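Local coordinates for ATP-dependent DNA helicase (Mycobacterium smegmatis, PDB 5V9X), which unwinds RNA:DNA hybrids by moving 3'-to-5' along a single-stranded DNA tracking strand, using the energy of ATP hydrolysis, at residues 281-286 with 427-432; 261-266 with 277-282; 172-177 with 210-215. One frame throughout, in Å; residues are numbered along the deposited sequence.

Contact 1 (281-286 with 427-432). With nucleotides of chain B.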
loop_
_atom_site.group_PDB
_atom_site.type_symbol
_atom_site.label_atom_id
_atom_site.label_comp_id
_atom_site.label_asym_id
_atom_site.label_seq_id
_atom_site.Cartn_x
_atom_site.Cartn_y
_atom_site.Cartn_z
ATOM N N GLU A 281 24.387 -11.088 -9.947
ATOM C CA GLU A 281 25.297 -12.187 -9.644
ATOM C C GLU A 281 25.075 -12.715 -8.232
ATOM O O GLU A 281 24.910 -13.924 -8.028
ATOM C CB GLU A 281 26.741 -11.723 -9.817
ATOM C CG GLU A 281 27.519 -12.480 -10.870
ATOM C CD GLU A 281 28.993 -12.139 -10.840
ATOM O OE1 GLU A 281 29.338 -10.973 -11.125
ATOM O OE2 GLU A 281 29.801 -13.031 -10.508
ATOM N N ARG A 282 25.077 -11.819 -7.239
ATOM C CA ARG A 282 24.918 -12.245 -5.853
ATOM C C ARG A 282 23.544 -12.856 -5.600
ATOM O O ARG A 282 23.408 -13.740 -4.746
ATOM C CB ARG A 282 25.152 -11.065 -4.910
ATOM C CG ARG A 282 26.540 -10.452 -5.003
ATOM C CD ARG A 282 27.615 -11.405 -4.502
ATOM N NE ARG A 282 28.918 -10.751 -4.423
ATOM C CZ ARG A 282 29.788 -10.690 -5.428
ATOM N NH1 ARG A 282 29.494 -11.247 -6.594
ATOM N NH2 ARG A 282 30.949 -10.069 -5.267
ATOM N N ILE A 283 22.520 -12.397 -6.323
ATOM C CA ILE A 283 21.183 -12.964 -6.157
ATOM C C ILE A 283 21.173 -14.425 -6.588
ATOM O O ILE A 283 20.654 -15.296 -5.880
ATOM C CB ILE A 283 20.146 -12.138 -6.936
ATOM C CG1 ILE A 283 19.859 -10.823 -6.208
ATOM C CG2 ILE A 283 18.861 -12.936 -7.137
ATOM C CD1 ILE A 283 18.834 -9.954 -6.899
ATOM N N VAL A 284 21.748 -14.713 -7.759
ATOM C CA VAL A 284 21.858 -16.098 -8.204
ATOM C C VAL A 284 22.710 -16.898 -7.227
ATOM O O VAL A 284 22.403 -18.056 -6.916
ATOM C CB VAL A 284 22.417 -16.159 -9.638
ATOM C CG1 VAL A 284 22.559 -17.600 -10.096
ATOM C CG2 VAL A 284 21.510 -15.394 -10.588
ATOM N N ASP A 285 23.786 -16.290 -6.718
ATOM C CA ASP A 285 24.572 -16.928 -5.666
ATOM C C ASP A 285 23.705 -17.267 -4.460
ATOM O O ASP A 285 23.834 -18.349 -3.875
ATOM C CB ASP A 285 25.730 -16.020 -5.246
ATOM C CG ASP A 285 26.820 -15.925 -6.297
ATOM O OD1 ASP A 285 26.695 -16.575 -7.356
ATOM O OD2 ASP A 285 27.807 -15.199 -6.060
ATOM N N LEU A 286 22.805 -16.357 -4.083
ATOM C CA LEU A 286 21.971 -16.588 -2.908
ATOM C C LEU A 286 20.874 -17.606 -3.195
ATOM O O LEU A 286 20.550 -18.432 -2.334
ATOM C CB LEU A 286 21.378 -15.266 -2.424
ATOM C CG LEU A 286 22.370 -14.372 -1.676
ATOM C CD1 LEU A 286 21.843 -12.950 -1.540
ATOM C CD2 LEU A 286 22.674 -14.965 -0.310
ATOM N N VAL A 427 17.561 -10.468 2.742
ATOM C CA VAL A 427 18.673 -9.691 2.207
ATOM C C VAL A 427 18.107 -8.526 1.405
ATOM O O VAL A 427 17.189 -8.710 0.597
ATOM C CB VAL A 427 19.602 -10.556 1.334
ATOM C CG1 VAL A 427 20.713 -9.707 0.739
ATOM C CG2 VAL A 427 20.182 -11.700 2.150
ATOM N N LEU A 428 18.653 -7.334 1.631
ATOM C CA LEU A 428 18.271 -6.131 0.902
ATOM C C LEU A 428 19.434 -5.679 0.028
ATOM O O LEU A 428 20.571 -5.586 0.501
ATOM C CB LEU A 428 17.866 -5.007 1.859
ATOM C CG LEU A 428 16.394 -4.884 2.268
ATOM C CD1 LEU A 428 15.967 -6.019 3.188
ATOM C CD2 LEU A 428 16.138 -3.535 2.922
ATOM N N PHE A 429 19.146 -5.400 -1.243
ATOM C CA PHE A 429 20.147 -4.898 -2.178
ATOM C C PHE A 429 19.846 -3.447 -2.520
ATOM O O PHE A 429 18.865 -3.176 -3.230
ATOM C CB PHE A 429 20.173 -5.741 -3.455
ATOM C CG PHE A 429 20.854 -7.070 -3.300
ATOM C CD1 PHE A 429 20.143 -8.183 -2.889
ATOM C CD2 PHE A 429 22.204 -7.210 -3.583
ATOM C CE1 PHE A 429 20.765 -9.411 -2.755
ATOM C CE2 PHE A 429 22.831 -8.436 -3.449
ATOM C CZ PHE A 429 22.110 -9.537 -3.034
ATOM N N PRO A 430 20.634 -2.487 -2.042
ATOM C CA PRO A 430 20.467 -1.106 -2.504
ATOM C C PRO A 430 20.772 -0.983 -3.989
ATOM O O PRO A 430 21.653 -1.661 -4.523
ATOM C CB PRO A 430 21.481 -0.323 -1.660
ATOM C CG PRO A 430 21.717 -1.175 -0.460
ATOM C CD PRO A 430 21.606 -2.589 -0.940
ATOM N N LYS A 431 20.023 -0.105 -4.657
ATOM C CA LYS A 431 20.247 0.174 -6.069
ATOM C C LYS A 431 21.312 1.236 -6.297
ATOM O O LYS A 431 22.039 1.169 -7.297
ATOM C CB LYS A 431 18.942 0.620 -6.738
ATOM C CG LYS A 431 17.923 -0.495 -6.925
ATOM C CD LYS A 431 16.588 0.036 -7.437
ATOM C CE LYS A 431 16.711 0.670 -8.810
ATOM N NZ LYS A 431 15.391 1.115 -9.343
ATOM N N HIS A 432 21.424 2.210 -5.398
ATOM C CA HIS A 432 22.388 3.295 -5.546
ATOM C C HIS A 432 22.781 3.794 -4.159
ATOM O O HIS A 432 22.383 3.225 -3.139
ATOM C CB HIS A 432 21.815 4.410 -6.427
ATOM C CG HIS A 432 20.485 4.919 -5.968
ATOM N ND1 HIS A 432 19.304 4.259 -6.231
ATOM C CD2 HIS A 432 20.149 6.027 -5.265
ATOM C CE1 HIS A 432 18.297 4.937 -5.709
ATOM N NE2 HIS A 432 18.783 6.014 -5.119
ATOM P P DC B 3 22.773 2.255 -12.658
ATOM O OP1 DC B 3 23.426 1.058 -12.087
ATOM O OP2 DC B 3 22.408 2.283 -14.091
ATOM O "O5'" DC B 3 21.462 2.554 -11.787
ATOM C "C5'" DC B 3 20.629 1.467 -11.379
ATOM C "C4'" DC B 3 19.256 1.943 -10.924
ATOM O "O4'" DC B 3 19.395 2.915 -9.853
ATOM C "C3'" DC B 3 18.393 2.610 -11.999
ATOM O "O3'" DC B 3 17.042 2.166 -11.879
ATOM C "C2'" DC B 3 18.518 4.095 -11.658
ATOM C "C1'" DC B 3 18.599 4.040 -10.142
ATOM N N1 DC B 3 19.234 5.240 -9.527
ATOM C C2 DC B 3 18.442 6.174 -8.848
ATOM O O2 DC B 3 17.220 5.991 -8.773
ATOM N N3 DC B 3 19.037 7.257 -8.291
ATOM C C4 DC B 3 20.358 7.420 -8.392
ATOM N N4 DC B 3 20.900 8.503 -7.828
ATOM C C5 DC B 3 21.179 6.478 -9.080
ATOM C C6 DC B 3 20.582 5.414 -9.623
ATOM P P DC B 4 16.422 1.132 -12.943
ATOM O OP1 DC B 4 15.208 0.543 -12.333
ATOM O OP2 DC B 4 17.517 0.248 -13.399
ATOM O "O5'" DC B 4 15.966 2.059 -14.169
ATOM C "C5'" DC B 4 14.873 2.965 -14.017
ATOM C "C4'" DC B 4 15.081 4.211 -14.866
ATOM O "O4'" DC B 4 16.427 4.681 -14.689
ATOM C "C3'" DC B 4 14.917 4.003 -16.371
ATOM O "O3'" DC B 4 13.626 4.443 -16.788
ATOM C "C2'" DC B 4 16.033 4.857 -17.007
ATOM C "C1'" DC B 4 16.790 5.442 -15.810
ATOM N N1 DC B 4 18.276 5.381 -15.958
ATOM C C2 DC B 4 18.966 6.467 -16.511
ATOM O O2 DC B 4 18.332 7.465 -16.873
ATOM N N3 DC B 4 20.316 6.392 -16.635
ATOM C C4 DC B 4 20.964 5.297 -16.232
ATOM N N4 DC B 4 22.293 5.269 -16.375
ATOM C C5 DC B 4 20.277 4.182 -15.665
ATOM C C6 DC B 4 18.948 4.267 -15.548
#
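The Phe429 ring carries this contact, with Ile283 over one face and Leu286 at its edge. Ile283 CG1 stands 4.3 Å from the ring centroid and 27° off the ring normal, a CH-pi approach whose closest carbon is Phe429 CE1. Leu286 and Phe429 point at each other from opposite directions, and Leu286 CD1 lies in the ring plane, 3.7 Å from Phe429 CZ. Arg282 adds its CB obliquely, 3.8 Å from Phe429 CE2, before the rest of its chain turns away. Phe429 leaves the strand toward the helix, and with CG anti to the carbonyl carbon (chi1 -76°) its far atoms CE1, CE2 and CZ are the ones that meet the helix. The same Leu286 CD1 also meets Val427 CG1 at 4.1 Å, so one methyl bridges two strand residues on the same side of the sheet.

The helix and strand segments run nearly antiparallel (166°), with their axes 11.0 Å apart. This is helix-on-sheet packing in the second RecA-like domain, and strand 394-400 extends the floor through Leu396 and Val400. Beyond the strand, His432 lies with one ring face against the base of DC3 of chain B, whose N3 is 3.3 Å above the imidazole plane, over its centre. Lys431 NZ hydrogen-bonds OP1 of DC4 of chain B at 3.0 Å and, weakly, O3' of DC3 of chain B.

No hydrogen bond joins helix to strand. The interface is therefore held by apolar shape, while the polar bonds to the DNA come from Lys431, in the loop that follows the strand.

Contact 2 (261-266 with 277-282)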
loop_
_atom_site.group_PDB
_atom_site.type_symbol
_atom_site.label_atom_id
_atom_site.label_comp_id
_atom_site.label_asym_id
_atom_site.label_seq_id
_atom_site.Cartn_x
_atom_site.Cartn_y
_atom_site.Cartn_z
ATOM N N GLN A 261 23.404 -6.079 1.514
ATOM C CA GLN A 261 24.562 -6.475 0.724
ATOM C C GLN A 261 24.772 -5.500 -0.427
ATOM O O GLN A 261 23.830 -5.185 -1.163
ATOM C CB GLN A 261 24.394 -7.904 0.198
ATOM C CG GLN A 261 24.251 -8.944 1.307
ATOM C CD GLN A 261 24.141 -10.368 0.786
ATOM O OE1 GLN A 261 24.307 -10.621 -0.408
ATOM N NE2 GLN A 261 23.860 -11.306 1.685
ATOM N N VAL A 262 26.007 -5.022 -0.569
ATOM C CA VAL A 262 26.415 -4.167 -1.680
ATOM C C VAL A 262 27.567 -4.853 -2.407
ATOM O O VAL A 262 28.682 -4.931 -1.870
ATOM C CB VAL A 262 26.816 -2.764 -1.194
ATOM C CG1 VAL A 262 27.472 -1.981 -2.320
ATOM C CG2 VAL A 262 25.601 -2.022 -0.666
ATOM N N PRO A 263 27.350 -5.366 -3.622
ATOM C CA PRO A 263 28.378 -6.205 -4.260
ATOM C C PRO A 263 29.594 -5.441 -4.765
ATOM O O PRO A 263 30.631 -6.071 -5.005
ATOM C CB PRO A 263 27.622 -6.867 -5.425
ATOM C CG PRO A 263 26.160 -6.655 -5.127
ATOM C CD PRO A 263 26.089 -5.364 -4.380
ATOM N N VAL A 264 29.512 -4.125 -4.936
ATOM C CA VAL A 264 30.605 -3.367 -5.542
ATOM C C VAL A 264 31.375 -2.606 -4.466
ATOM O O VAL A 264 30.795 -2.229 -3.438
ATOM C CB VAL A 264 30.084 -2.412 -6.630
ATOM C CG1 VAL A 264 29.412 -3.195 -7.744
ATOM C CG2 VAL A 264 29.117 -1.411 -6.039
ATOM N N PRO A 265 32.680 -2.361 -4.656
ATOM C CA PRO A 265 33.461 -1.663 -3.623
ATOM C C PRO A 265 33.204 -0.165 -3.578
ATOM O O PRO A 265 33.373 0.467 -2.530
ATOM C CB PRO A 265 34.911 -1.966 -4.022
ATOM C CG PRO A 265 34.850 -2.163 -5.496
ATOM C CD PRO A 265 33.529 -2.831 -5.765
ATOM N N ASP A 266 32.805 0.416 -4.707
ATOM C CA ASP A 266 32.567 1.855 -4.786
ATOM C C ASP A 266 31.415 2.083 -5.752
ATOM O O ASP A 266 31.584 1.934 -6.966
ATOM C CB ASP A 266 33.825 2.594 -5.238
ATOM C CG ASP A 266 33.686 4.104 -5.148
ATOM O OD1 ASP A 266 32.591 4.594 -4.802
ATOM O OD2 ASP A 266 34.684 4.805 -5.422
ATOM N N PRO A 277 24.677 -5.845 -12.993
ATOM C CA PRO A 277 25.369 -7.138 -13.166
ATOM C C PRO A 277 25.900 -7.752 -11.876
ATOM O O PRO A 277 25.746 -8.964 -11.671
ATOM C CB PRO A 277 26.502 -6.784 -14.137
ATOM C CG PRO A 277 25.951 -5.677 -14.943
ATOM C CD PRO A 277 25.145 -4.854 -13.983
ATOM N N ASP A 278 26.516 -6.956 -10.998
ATOM C CA ASP A 278 27.033 -7.511 -9.751
ATOM C C ASP A 278 25.913 -7.859 -8.783
ATOM O O ASP A 278 26.036 -8.819 -8.013
ATOM C CB ASP A 278 28.006 -6.531 -9.099
ATOM C CG ASP A 278 29.062 -6.038 -10.062
ATOM O OD1 ASP A 278 28.708 -5.276 -10.986
ATOM O OD2 ASP A 278 30.246 -6.411 -9.900
ATOM N N VAL A 279 24.821 -7.091 -8.799
ATOM C CA VAL A 279 23.661 -7.420 -7.975
ATOM C C VAL A 279 23.050 -8.737 -8.431
ATOM O O VAL A 279 22.834 -9.654 -7.630
ATOM C CB VAL A 279 22.630 -6.276 -8.018
ATOM C CG1 VAL A 279 21.333 -6.699 -7.348
ATOM C CG2 VAL A 279 23.196 -5.025 -7.361
ATOM N N GLU A 280 22.767 -8.848 -9.733
ATOM C CA GLU A 280 22.190 -10.072 -10.279
ATOM C C GLU A 280 23.068 -11.283 -9.990
ATOM O O GLU A 280 22.558 -12.395 -9.803
ATOM C CB GLU A 280 21.979 -9.915 -11.786
ATOM C CG GLU A 280 21.022 -8.798 -12.183
ATOM C CD GLU A 280 21.270 -8.292 -13.595
ATOM O OE1 GLU A 280 22.272 -8.713 -14.215
ATOM O OE2 GLU A 280 20.468 -7.469 -14.086
ATOM N N GLU A 281 24.387 -11.088 -9.947
ATOM C CA GLU A 281 25.297 -12.187 -9.644
ATOM C C GLU A 281 25.075 -12.715 -8.232
ATOM O O GLU A 281 24.910 -13.924 -8.028
ATOM C CB GLU A 281 26.741 -11.723 -9.817
ATOM C CG GLU A 281 27.519 -12.480 -10.870
ATOM C CD GLU A 281 28.993 -12.139 -10.840
ATOM O OE1 GLU A 281 29.338 -10.973 -11.125
ATOM O OE2 GLU A 281 29.801 -13.031 -10.508
ATOM N N ARG A 282 25.077 -11.819 -7.239
ATOM C CA ARG A 282 24.918 -12.245 -5.853
ATOM C C ARG A 282 23.544 -12.856 -5.600
ATOM O O ARG A 282 23.408 -13.740 -4.746
ATOM C CB ARG A 282 25.152 -11.065 -4.910
ATOM C CG ARG A 282 26.540 -10.452 -5.003
ATOM C CD ARG A 282 27.615 -11.405 -4.502
ATOM N NE ARG A 282 28.918 -10.751 -4.423
ATOM C CZ ARG A 282 29.788 -10.690 -5.428
ATOM N NH1 ARG A 282 29.494 -11.247 -6.594
ATOM N NH2 ARG A 282 30.949 -10.069 -5.267
#
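Pro263 packs directly against Asp278, Val279 and Arg282, joining the start of a beta-alpha-beta crossover: strand 256-262 ends here, the chain loops round, and helix 276-288 returns over the sheet of the second RecA-like domain. The two backbones come closest at Pro263 and Asp278, whose CA atoms are 5.8 Å apart.

In the first shell the proline ring rests on the helix surface. Pro263 CG is 3.6 Å from the carbonyl oxygen of Asp278, and Pro263 CB is 3.7 Å from Asp278 CB. On one flank the ring crosses Val279 obliquely, Pro263 CG lying 4.1 Å from Val279 CG2. On another, Arg282 slides past it in the reverse direction, and Arg282 CG touches the ring carbons CB and CG. The bend in the arginine at chi2 (-67°) folds its outer part back alongside the proline, placing Pro263 CB over one guanidinium face, offset toward the rim. Val264 meets Asp278 at about a right angle, with a methyl rather than a polar group against the carboxylate. No hydrogen bond crosses between the segments, so the fit is made by van der Waals contact, hydrocarbon on one side and partly polar groups on the other.

Further out, the helical bond from Arg282 N to Asp278 O fixes the spacing of the two residues that flank the proline. Val264 also packs on Leu270 and Ile275 of the intervening loop, and its carbonyl accepts a bond from Asn664 ND2. Val262 is joined through its backbone to Ala658 and Tyr660. Asp266 OD1 accepts from Ala268 N, an Asx turn at the start of the connection. At the carboxylate itself, Val264 CG1 is 3.7 Å from Asp278 CG, with OD1 and OD2 almost equally far from that methyl.

Contact 3 (172-177 with 210-215). With nucleotides of chain B.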
loop_
_atom_site.group_PDB
_atom_site.type_symbol
_atom_site.label_atom_id
_atom_site.label_comp_id
_atom_site.label_asym_id
_atom_site.label_seq_id
_atom_site.Cartn_x
_atom_site.Cartn_y
_atom_site.Cartn_z
ATOM N N LEU A 172 -18.897 -6.667 -5.839
ATOM C CA LEU A 172 -19.653 -7.122 -7.002
ATOM C C LEU A 172 -20.801 -8.038 -6.596
ATOM O O LEU A 172 -21.918 -7.908 -7.112
ATOM C CB LEU A 172 -18.724 -7.832 -7.987
ATOM C CG LEU A 172 -17.552 -6.993 -8.503
ATOM C CD1 LEU A 172 -16.663 -7.804 -9.437
ATOM C CD2 LEU A 172 -18.060 -5.743 -9.194
ATOM N N MET A 173 -20.549 -8.966 -5.672
ATOM C CA MET A 173 -21.604 -9.877 -5.244
ATOM C C MET A 173 -22.718 -9.129 -4.523
ATOM O O MET A 173 -23.898 -9.461 -4.675
ATOM C CB MET A 173 -21.022 -10.969 -4.352
ATOM C CG MET A 173 -19.939 -11.792 -5.021
ATOM S SD MET A 173 -19.394 -13.152 -3.984
ATOM C CE MET A 173 -20.922 -14.082 -3.839
ATOM N N LEU A 174 -22.361 -8.118 -3.729
ATOM C CA LEU A 174 -23.365 -7.313 -3.045
ATOM C C LEU A 174 -24.160 -6.439 -4.005
ATOM O O LEU A 174 -25.230 -5.943 -3.634
ATOM C CB LEU A 174 -22.699 -6.444 -1.979
ATOM C CG LEU A 174 -22.096 -7.204 -0.800
ATOM C CD1 LEU A 174 -21.157 -6.305 -0.013
ATOM C CD2 LEU A 174 -23.196 -7.749 0.092
ATOM N N THR A 175 -23.666 -6.239 -5.224
ATOM C CA THR A 175 -24.330 -5.425 -6.234
ATOM C C THR A 175 -24.858 -6.303 -7.367
ATOM O O THR A 175 -24.813 -5.939 -8.544
ATOM C CB THR A 175 -23.380 -4.348 -6.756
ATOM O OG1 THR A 175 -22.643 -3.801 -5.655
ATOM C CG2 THR A 175 -24.149 -3.215 -7.429
ATOM N N SER A 176 -25.365 -7.478 -7.013
ATOM C CA SER A 176 -25.917 -8.415 -7.982
ATOM C C SER A 176 -26.769 -9.422 -7.225
ATOM O O SER A 176 -26.893 -9.362 -5.999
ATOM C CB SER A 176 -24.811 -9.105 -8.785
ATOM O OG SER A 176 -23.891 -9.761 -7.929
ATOM N N ALA A 177 -27.362 -10.356 -7.971
ATOM C CA ALA A 177 -28.172 -11.402 -7.363
ATOM C C ALA A 177 -27.350 -12.373 -6.525
ATOM O O ALA A 177 -27.934 -13.190 -5.806
ATOM C CB ALA A 177 -28.935 -12.166 -8.445
ATOM N N GLU A 210 -20.803 -3.037 5.803
ATOM C CA GLU A 210 -22.042 -2.524 6.380
ATOM C C GLU A 210 -23.242 -2.883 5.513
ATOM O O GLU A 210 -24.325 -3.178 6.031
ATOM C CB GLU A 210 -21.955 -1.011 6.578
ATOM C CG GLU A 210 -21.053 -0.577 7.725
ATOM C CD GLU A 210 -21.509 -1.114 9.075
ATOM O OE1 GLU A 210 -20.638 -1.376 9.935
ATOM O OE2 GLU A 210 -22.733 -1.270 9.281
ATOM N N ARG A 211 -23.069 -2.863 4.188
ATOM C CA ARG A 211 -24.120 -3.345 3.298
ATOM C C ARG A 211 -24.394 -4.826 3.529
ATOM O O ARG A 211 -25.538 -5.281 3.414
ATOM C CB ARG A 211 -23.739 -3.085 1.843
ATOM C CG ARG A 211 -23.701 -1.614 1.468
ATOM C CD ARG A 211 -23.106 -1.411 0.085
ATOM N NE ARG A 211 -23.787 -2.203 -0.935
ATOM C CZ ARG A 211 -23.385 -2.292 -2.199
ATOM N NH1 ARG A 211 -22.304 -1.637 -2.599
ATOM N NH2 ARG A 211 -24.060 -3.036 -3.064
ATOM N N LEU A 212 -23.352 -5.597 3.853
ATOM C CA LEU A 212 -23.548 -6.993 4.231
ATOM C C LEU A 212 -24.403 -7.103 5.488
ATOM O O LEU A 212 -25.417 -7.812 5.503
ATOM C CB LEU A 212 -22.194 -7.672 4.445
ATOM C CG LEU A 212 -22.224 -9.113 4.967
ATOM C CD1 LEU A 212 -22.767 -10.067 3.913
ATOM C CD2 LEU A 212 -20.847 -9.550 5.431
ATOM N N ASP A 213 -24.015 -6.386 6.549
ATOM C CA ASP A 213 -24.732 -6.464 7.819
ATOM C C ASP A 213 -26.214 -6.143 7.667
ATOM O O ASP A 213 -27.035 -6.610 8.465
ATOM C CB ASP A 213 -24.091 -5.522 8.840
ATOM C CG ASP A 213 -22.781 -6.055 9.388
ATOM O OD1 ASP A 213 -22.423 -7.205 9.059
ATOM O OD2 ASP A 213 -22.108 -5.325 10.150
ATOM N N GLN A 214 -26.579 -5.354 6.655
ATOM C CA GLN A 214 -27.986 -5.073 6.400
ATOM C C GLN A 214 -28.701 -6.209 5.681
ATOM O O GLN A 214 -29.934 -6.181 5.591
ATOM C CB GLN A 214 -28.132 -3.778 5.599
ATOM C CG GLN A 214 -27.758 -2.530 6.384
ATOM C CD GLN A 214 -28.394 -2.495 7.765
ATOM O OE1 GLN A 214 -27.713 -2.268 8.766
ATOM N NE2 GLN A 214 -29.704 -2.713 7.825
ATOM N N LEU A 215 -27.970 -7.198 5.170
ATOM C CA LEU A 215 -28.568 -8.381 4.562
ATOM C C LEU A 215 -28.754 -9.523 5.551
ATOM O O LEU A 215 -29.298 -10.567 5.175
ATOM C CB LEU A 215 -27.711 -8.870 3.389
ATOM C CG LEU A 215 -27.606 -7.975 2.155
ATOM C CD1 LEU A 215 -26.785 -8.663 1.074
ATOM C CD2 LEU A 215 -28.989 -7.612 1.638
ATOM P P DA B 13 -26.971 -9.948 -11.963
ATOM O OP1 DA B 13 -27.520 -9.489 -10.668
ATOM O OP2 DA B 13 -26.531 -11.351 -12.117
ATOM O "O5'" DA B 13 -28.037 -9.646 -13.109
ATOM C "C5'" DA B 13 -28.097 -8.350 -13.686
ATOM C "C4'" DA B 13 -28.768 -8.396 -15.045
ATOM O "O4'" DA B 13 -27.815 -8.837 -16.047
ATOM C "C3'" DA B 13 -29.954 -9.351 -15.143
ATOM O "O3'" DA B 13 -30.946 -8.794 -15.987
ATOM C "C2'" DA B 13 -29.331 -10.601 -15.757
ATOM C "C1'" DA B 13 -28.300 -9.995 -16.693
ATOM N N9 DA B 13 -27.172 -10.878 -16.956
ATOM C C8 DA B 13 -26.785 -11.962 -16.218
ATOM N N7 DA B 13 -25.724 -12.572 -16.691
ATOM C C5 DA B 13 -25.393 -11.835 -17.816
ATOM C C6 DA B 13 -24.359 -11.963 -18.764
ATOM N N6 DA B 13 -23.435 -12.928 -18.720
ATOM N N1 DA B 13 -24.314 -11.059 -19.765
ATOM C C2 DA B 13 -25.242 -10.094 -19.806
ATOM N N3 DA B 13 -26.256 -9.872 -18.973
ATOM C C4 DA B 13 -26.275 -10.787 -17.992
ATOM P P DG B 12 -20.091 -10.063 -11.771
ATOM O OP1 DG B 12 -19.997 -10.178 -10.299
ATOM O OP2 DG B 12 -19.549 -11.134 -12.637
ATOM O "O5'" DG B 12 -21.621 -9.847 -12.140
ATOM C "C5'" DG B 12 -22.256 -8.643 -11.771
ATOM C "C4'" DG B 12 -23.448 -8.384 -12.659
ATOM O "O4'" DG B 12 -22.998 -8.219 -14.022
ATOM C "C3'" DG B 12 -24.484 -9.505 -12.667
ATOM O "O3'" DG B 12 -25.751 -8.975 -12.340
ATOM C "C2'" DG B 12 -24.443 -10.059 -14.096
ATOM C "C1'" DG B 12 -23.853 -8.909 -14.896
ATOM N N9 DG B 12 -23.059 -9.348 -16.037
ATOM C C8 DG B 12 -22.188 -10.410 -16.077
ATOM N N7 DG B 12 -21.606 -10.563 -17.234
ATOM C C5 DG B 12 -22.122 -9.533 -18.012
ATOM C C6 DG B 12 -21.860 -9.190 -19.360
ATOM O O6 DG B 12 -21.096 -9.749 -20.159
ATOM N N1 DG B 12 -22.595 -8.076 -19.760
ATOM C C2 DG B 12 -23.470 -7.381 -18.958
ATOM N N2 DG B 12 -24.088 -6.331 -19.523
ATOM N N3 DG B 12 -23.724 -7.691 -17.693
ATOM C C4 DG B 12 -23.017 -8.775 -17.289
#
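Two torsions bring Arg211 and Thr175 together. The arginine chain is bent at chi3 (54°), which turns its guanidinium toward the end of helix 167-174, while Thr175 keeps OG1 beside its own backbone N (chi1 -41°), on the side from which the arginine arrives. Arg211 NH2 donates to Thr175 OG1 at 3.1 Å with an N-H...O angle of 158°, the oxygen lying a little out of the guanidinium plane. The same hydroxyl is hydrogen-bonded to the carbonyl of Phe171, one helical turn back. Since a carbonyl can only accept, Thr175 gives its proton there and receives one from Arg211, and this double engagement fixes its rotation.

Leu174 completes the interface from the apolar side. Its CB covers one face of the Arg211 guanidinium, 3.8 Å from NH2, while Leu174 CD2 reaches 3.8 Å from Leu215 CD1, crossing it obliquely. The same methyl also faces the CA of Leu212. Ala470 and His467 of helix 461-471 also pack on Arg211, so a part of the protein remote in sequence closes over the buried charge.

Bonds within 172-177 close the end of the helix. Leu172 O accepts both Ser176 OG (2.8 Å) and Thr175 N (3.1 Å), which approach from opposite faces of the carbonyl plane. Just past it, Ala177 N donates to OP1 of DA13 of chain B at 2.8 Å, and Leu172 CB lies near OP1 of DG12 of chain B. A helix end in the first RecA-like domain, packed against 210-215 and presenting a backbone amide to a phosphate, is the sequence-independent grip on the tracking strand characteristic of superfamily 2 helicases.

How the contacts relate
Contacts 1 and 2 are one continuous patch: their centres are 6 Å apart, they share Glu281 and Arg282 on helix 276-288, and their strands are neighbours in the sheet, where Gln261 N lies 3.0 Å from Leu428 O, probably hydrogen-bonded. Contact 3 belongs to the other RecA-like domain, across the chain's centre. Its centre is about 46 Å from that of contact 1 and 52 Å from that of contact 2, with nearest atoms about 33 and 37 Å apart. The DNA relates them: 427-432 meets DC3 and DC4 of chain B, 172-177 meets DG12 and DA13 of chain B. The bound nucleotide analogue's pocket draws residues between 41 and 420, consistent with a site between the two domains.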